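Local atomic coordinates of disulfide bond forming protein (DsbF) (Mycobacterium tuberculosis, PDB entry 3IOS), a protein that probably introduces disulfide bonds into reduced, unfolded proteins secreted by the bacterium, acting as a thioredoxin-like thiol oxidase. Residues G62-A65 with A66-E70; F121-P124 with H125-D129. All coordinates share one frame; numbering follows the deposited sequence.

Contact 1 (G62-A65 with A66-E70)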
loop_
_atom_site.group_PDB
_atom_site.type_symbol
_atom_site.label_atom_id
_atom_site.label_comp_id
_atom_site.label_asym_id
_atom_site.label_seq_id
_atom_site.Cartn_x
_atom_site.Cartn_y
_atom_site.Cartn_z
ATOM N N GLY A 62 -5.334 -7.359 -4.624
ATOM C CA GLY A 62 -6.740 -7.017 -4.754
ATOM C C GLY A 62 -7.640 -8.069 -4.135
ATOM O O GLY A 62 -8.625 -7.748 -3.471
ATOM N N GLN A 63 -7.295 -9.332 -4.344
ATOM C CA GLN A 63 -8.087 -10.427 -3.800
ATOM C C GLN A 63 -8.052 -10.424 -2.276
ATOM O O GLN A 63 -9.089 -10.548 -1.622
ATOM C CB GLN A 63 -7.568 -11.760 -4.342
ATOM C CG GLN A 63 -8.465 -12.953 -4.047
ATOM C CD GLN A 63 -8.036 -14.201 -4.798
ATOM O OE1 GLN A 63 -8.657 -15.259 -4.676
ATOM N NE2 GLN A 63 -6.968 -14.083 -5.582
ATOM N N VAL A 64 -6.862 -10.282 -1.699
ATOM C CA VAL A 64 -6.746 -10.271 -0.247
ATOM C C VAL A 64 -7.464 -9.057 0.349
ATOM O O VAL A 64 -8.102 -9.157 1.397
ATOM C CB VAL A 64 -5.255 -10.294 0.198
ATOM C CG1 VAL A 64 -5.150 -10.242 1.714
ATOM C CG2 VAL A 64 -4.591 -11.572 -0.309
ATOM N N ALA A 65 -7.373 -7.914 -0.327
ATOM C CA ALA A 65 -8.035 -6.708 0.146
ATOM C C ALA A 65 -9.543 -6.939 0.196
ATOM O O ALA A 65 -10.199 -6.579 1.173
ATOM C CB ALA A 65 -7.722 -5.531 -0.778
ATOM N N ALA A 66 -10.075 -7.546 -0.858
ATOM C CA ALA A 66 -11.509 -7.817 -0.942
ATOM C C ALA A 66 -11.979 -8.804 0.122
ATOM O O ALA A 66 -13.095 -8.693 0.639
ATOM C CB ALA A 66 -11.843 -8.353 -2.323
ATOM N N SER A 67 -11.123 -9.768 0.448
ATOM C CA SER A 67 -11.448 -10.793 1.434
ATOM C C SER A 67 -11.299 -10.317 2.875
ATOM O O SER A 67 -11.792 -10.959 3.801
ATOM C CB SER A 67 -10.558 -12.015 1.215
ATOM O OG SER A 67 -10.745 -12.544 -0.085
ATOM N N HIS A 68 -10.625 -9.188 3.070
ATOM C CA HIS A 68 -10.429 -8.674 4.415
ATOM C C HIS A 68 -10.810 -7.216 4.558
ATOM O O HIS A 68 -9.951 -6.348 4.715
ATOM C CB HIS A 68 -8.975 -8.877 4.838
ATOM C CG HIS A 68 -8.584 -10.314 4.916
ATOM N ND1 HIS A 68 -8.319 -11.074 3.798
ATOM C CD2 HIS A 68 -8.485 -11.151 5.974
ATOM C CE1 HIS A 68 -8.077 -12.319 4.163
ATOM N NE2 HIS A 68 -8.172 -12.392 5.478
ATOM N N PRO A 69 -12.120 -6.926 4.522
ATOM C CA PRO A 69 -12.619 -5.556 4.646
ATOM C C PRO A 69 -12.291 -4.890 5.980
ATOM O O PRO A 69 -12.419 -3.673 6.113
ATOM C CB PRO A 69 -14.121 -5.715 4.407
ATOM C CG PRO A 69 -14.399 -7.116 4.888
ATOM C CD PRO A 69 -13.228 -7.880 4.330
ATOM N N GLU A 70 -11.857 -5.672 6.965
ATOM C CA GLU A 70 -11.513 -5.103 8.264
ATOM C C GLU A 70 -10.153 -4.414 8.177
ATOM O O GLU A 70 -9.814 -3.579 9.013
ATOM C CB GLU A 70 -11.469 -6.188 9.357
ATOM C CG GLU A 70 -10.220 -7.075 9.361
ATOM C CD GLU A 70 -10.255 -8.176 8.316
ATOM O OE1 GLU A 70 -11.090 -8.107 7.393
ATOM O OE2 GLU A 70 -9.431 -9.113 8.418
#

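Contact 2 (F121-P124 with H125-D129)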
loop_
_atom_site.group_PDB
_atom_site.type_symbol
_atom_site.label_atom_id
_atom_site.label_comp_id
_atom_site.label_asym_id
_atom_site.label_seq_id
_atom_site.Cartn_x
_atom_site.Cartn_y
_atom_site.Cartn_z
ATOM N N PHE A 121 3.168 -3.511 7.079
ATOM C CA PHE A 121 2.052 -4.025 7.860
ATOM C C PHE A 121 1.910 -3.210 9.131
ATOM O O PHE A 121 2.861 -3.052 9.895
ATOM C CB PHE A 121 2.260 -5.515 8.169
ATOM C CG PHE A 121 2.338 -6.371 6.932
ATOM C CD1 PHE A 121 3.552 -6.570 6.279
ATOM C CD2 PHE A 121 1.183 -6.911 6.374
ATOM C CE1 PHE A 121 3.612 -7.292 5.086
ATOM C CE2 PHE A 121 1.236 -7.633 5.181
ATOM C CZ PHE A 121 2.454 -7.822 4.536
ATOM N N VAL A 122 0.714 -2.673 9.331
ATOM C CA VAL A 122 0.426 -1.843 10.486
ATOM C C VAL A 122 -0.613 -2.512 11.369
ATOM O O VAL A 122 -1.725 -2.769 10.918
ATOM C CB VAL A 122 -0.133 -0.480 10.039
ATOM C CG1 VAL A 122 -0.305 0.429 11.240
ATOM C CG2 VAL A 122 0.794 0.147 9.000
ATOM N N ASP A 123 -0.266 -2.806 12.619
ATOM C CA ASP A 123 -1.249 -3.429 13.493
ATOM C C ASP A 123 -2.037 -2.313 14.185
ATOM O O ASP A 123 -1.650 -1.142 14.116
ATOM C CB ASP A 123 -0.572 -4.398 14.492
ATOM C CG ASP A 123 0.200 -3.698 15.595
ATOM O OD1 ASP A 123 0.991 -4.390 16.273
ATOM O OD2 ASP A 123 0.023 -2.485 15.811
ATOM N N PRO A 124 -3.162 -2.646 14.834
ATOM C CA PRO A 124 -3.973 -1.629 15.510
ATOM C C PRO A 124 -3.266 -0.785 16.566
ATOM O O PRO A 124 -3.742 0.293 16.920
ATOM C CB PRO A 124 -5.125 -2.443 16.094
ATOM C CG PRO A 124 -5.275 -3.555 15.100
ATOM C CD PRO A 124 -3.838 -3.954 14.873
ATOM N N HIS A 125 -2.139 -1.269 17.072
ATOM C CA HIS A 125 -1.398 -0.525 18.082
ATOM C C HIS A 125 -0.442 0.473 17.444
ATOM O O HIS A 125 0.202 1.257 18.139
ATOM C CB HIS A 125 -0.618 -1.480 18.986
ATOM C CG HIS A 125 -1.489 -2.385 19.801
ATOM N ND1 HIS A 125 -2.520 -1.914 20.587
ATOM C CD2 HIS A 125 -1.474 -3.729 19.966
ATOM C CE1 HIS A 125 -3.101 -2.930 21.200
ATOM N NE2 HIS A 125 -2.486 -4.043 20.840
ATOM N N GLY A 126 -0.347 0.437 16.121
ATOM C CA GLY A 126 0.534 1.356 15.427
ATOM C C GLY A 126 1.889 0.765 15.092
ATOM O O GLY A 126 2.740 1.446 14.518
ATOM N N ASN A 127 2.099 -0.496 15.453
ATOM C CA ASN A 127 3.360 -1.168 15.163
ATOM C C ASN A 127 3.479 -1.319 13.653
ATOM O O ASN A 127 2.514 -1.692 12.986
ATOM C CB ASN A 127 3.387 -2.544 15.827
ATOM C CG ASN A 127 3.385 -2.458 17.338
ATOM O OD1 ASN A 127 2.716 -3.240 18.017
ATOM N ND2 ASN A 127 4.144 -1.509 17.877
ATOM N N VAL A 128 4.663 -1.030 13.119
ATOM C CA VAL A 128 4.898 -1.113 11.683
ATOM C C VAL A 128 6.029 -2.062 11.313
ATOM O O VAL A 128 7.148 -1.950 11.823
ATOM C CB VAL A 128 5.227 0.277 11.101
ATOM C CG1 VAL A 128 5.512 0.164 9.608
ATOM C CG2 VAL A 128 4.076 1.232 11.363
ATOM N N ASP A 129 5.731 -2.993 10.415
ATOM C CA ASP A 129 6.718 -3.959 9.952
ATOM C C ASP A 129 6.796 -3.887 8.431
ATOM O O ASP A 129 5.802 -4.112 7.740
ATOM C CB ASP A 129 6.323 -5.368 10.401
ATOM C CG ASP A 129 7.314 -6.424 9.955
ATOM O OD1 ASP A 129 8.525 -6.247 10.200
ATOM O OD2 ASP A 129 6.879 -7.435 9.365
#

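Contact 1 (G62-A65 with A66-E70)
His68 folds back over the last turn of helix 52-67 and bonds to the carbonyl of Val64, one turn earlier. Its CB starts 3.6 Å from Val64 O, and CG, turned anti to the carbonyl carbon of His68 (chi1 -63°), keeps the ring alongside that oxygen. ND1 then donates to Val64 O at 3.1 Å, with the oxygen close to the ring plane and the nitrogen in the carbonyl plane, on a lone pair. Val64 CG1 stands 3.9 Å from the same ND1, while Glu70 OE2 lies in the ring plane near CD2. A histidine suits the place because its N-H can take over a carbonyl to which the backbone His68 N gives a weak bond; that N also donates to Ala65 O at 3.3 Å.

One residue earlier, Ser67 grips Gln63 O twice, through N and through OG, each at 3.0 Å. The two donors come from opposite faces of the carbonyl plane, and the short hydroxyl arm is the right length for this return to the helix backbone. Ala66 N to Gly62 O keeps the regular helical pattern. His68 is the first residue to leave helical backbone angles, and Pro69, which disfavours them in the residue before it, follows at once. The arrangement is typical of a helix C-terminus, here closing the helix that carries the CxxC motif, Cys51 to Cys54, at its start in a thioredoxin fold.

Contact 2 (F121-P124 with H125-D129)
The Phe121 ring has Asp129 O at its edge, near the ring plane, where CD1 comes within 3.6 Å of the oxygen. At the turn, the Asp123 carboxylate crosses the Asn127 side chain, the carboxylate and amide planes 66° apart. Asn127 N reaches Asp123 OD2 at 2.9 Å from above the carboxylate plane, and His125 N makes a weak bond to the same oxygen. Asp123 serves both because CG sits between its backbone N and carbonyl carbon (chi1 73°), which swings the carboxylate across the turn. The weak bond to His125 N gives the geometry of an Asx turn, as is common for an aspartate ahead of a proline.

Asp123 to Gly126 is a type I turn, closed by Gly126 N to Asp123 O at 2.9 Å. Pro124 already has the phi this turn needs. Gly126 has positive phi (97°), where a CB would press on the carbonyl oxygen before it. Asp123 N to Asn127 O, 3.0 Å, completes a type I turn with a G1 beta bulge. Beyond it Phe121 and Asp129 are a hydrogen-bonded antiparallel pair, with Phe121 N to Asp129 O nearly straight. Val122 and Val128 form the non-hydrogen-bonded pair, their CG2 methyls 4.2 Å apart on the other face.

This hairpin joins strands 118-122 and 128-132. Phe121 packs on Leu140, Arg143 and Leu147 of helix 137-147, whereas Val122 lies against Ala42 and Leu44 of strand 42-47, and its backbone bonds to Ala42.

In the fold
Contact 1 comes first along the chain and contact 2 well after it; their centres lie about 17 Å apart and their nearest atoms about 8 Å, without touching. Strand 42-47 relates them: it precedes helix 52-67 in a beta-alpha-beta unit ending in strand 72-77, and within the mixed sheet it runs beside strand 118-122 of the hairpin. Helix 137-147 bridges them, since Leu140 meets both Val64 and Phe121. Contact 1 thus ends the helix whose first turn holds Cys54 of the Cys51-Cys54 redox pair, which can close as a disulfide, and contact 2 turns the chain into strand 128-132 at the sheet's edge. Both belong to the thioredoxin-type framework that carries this pair.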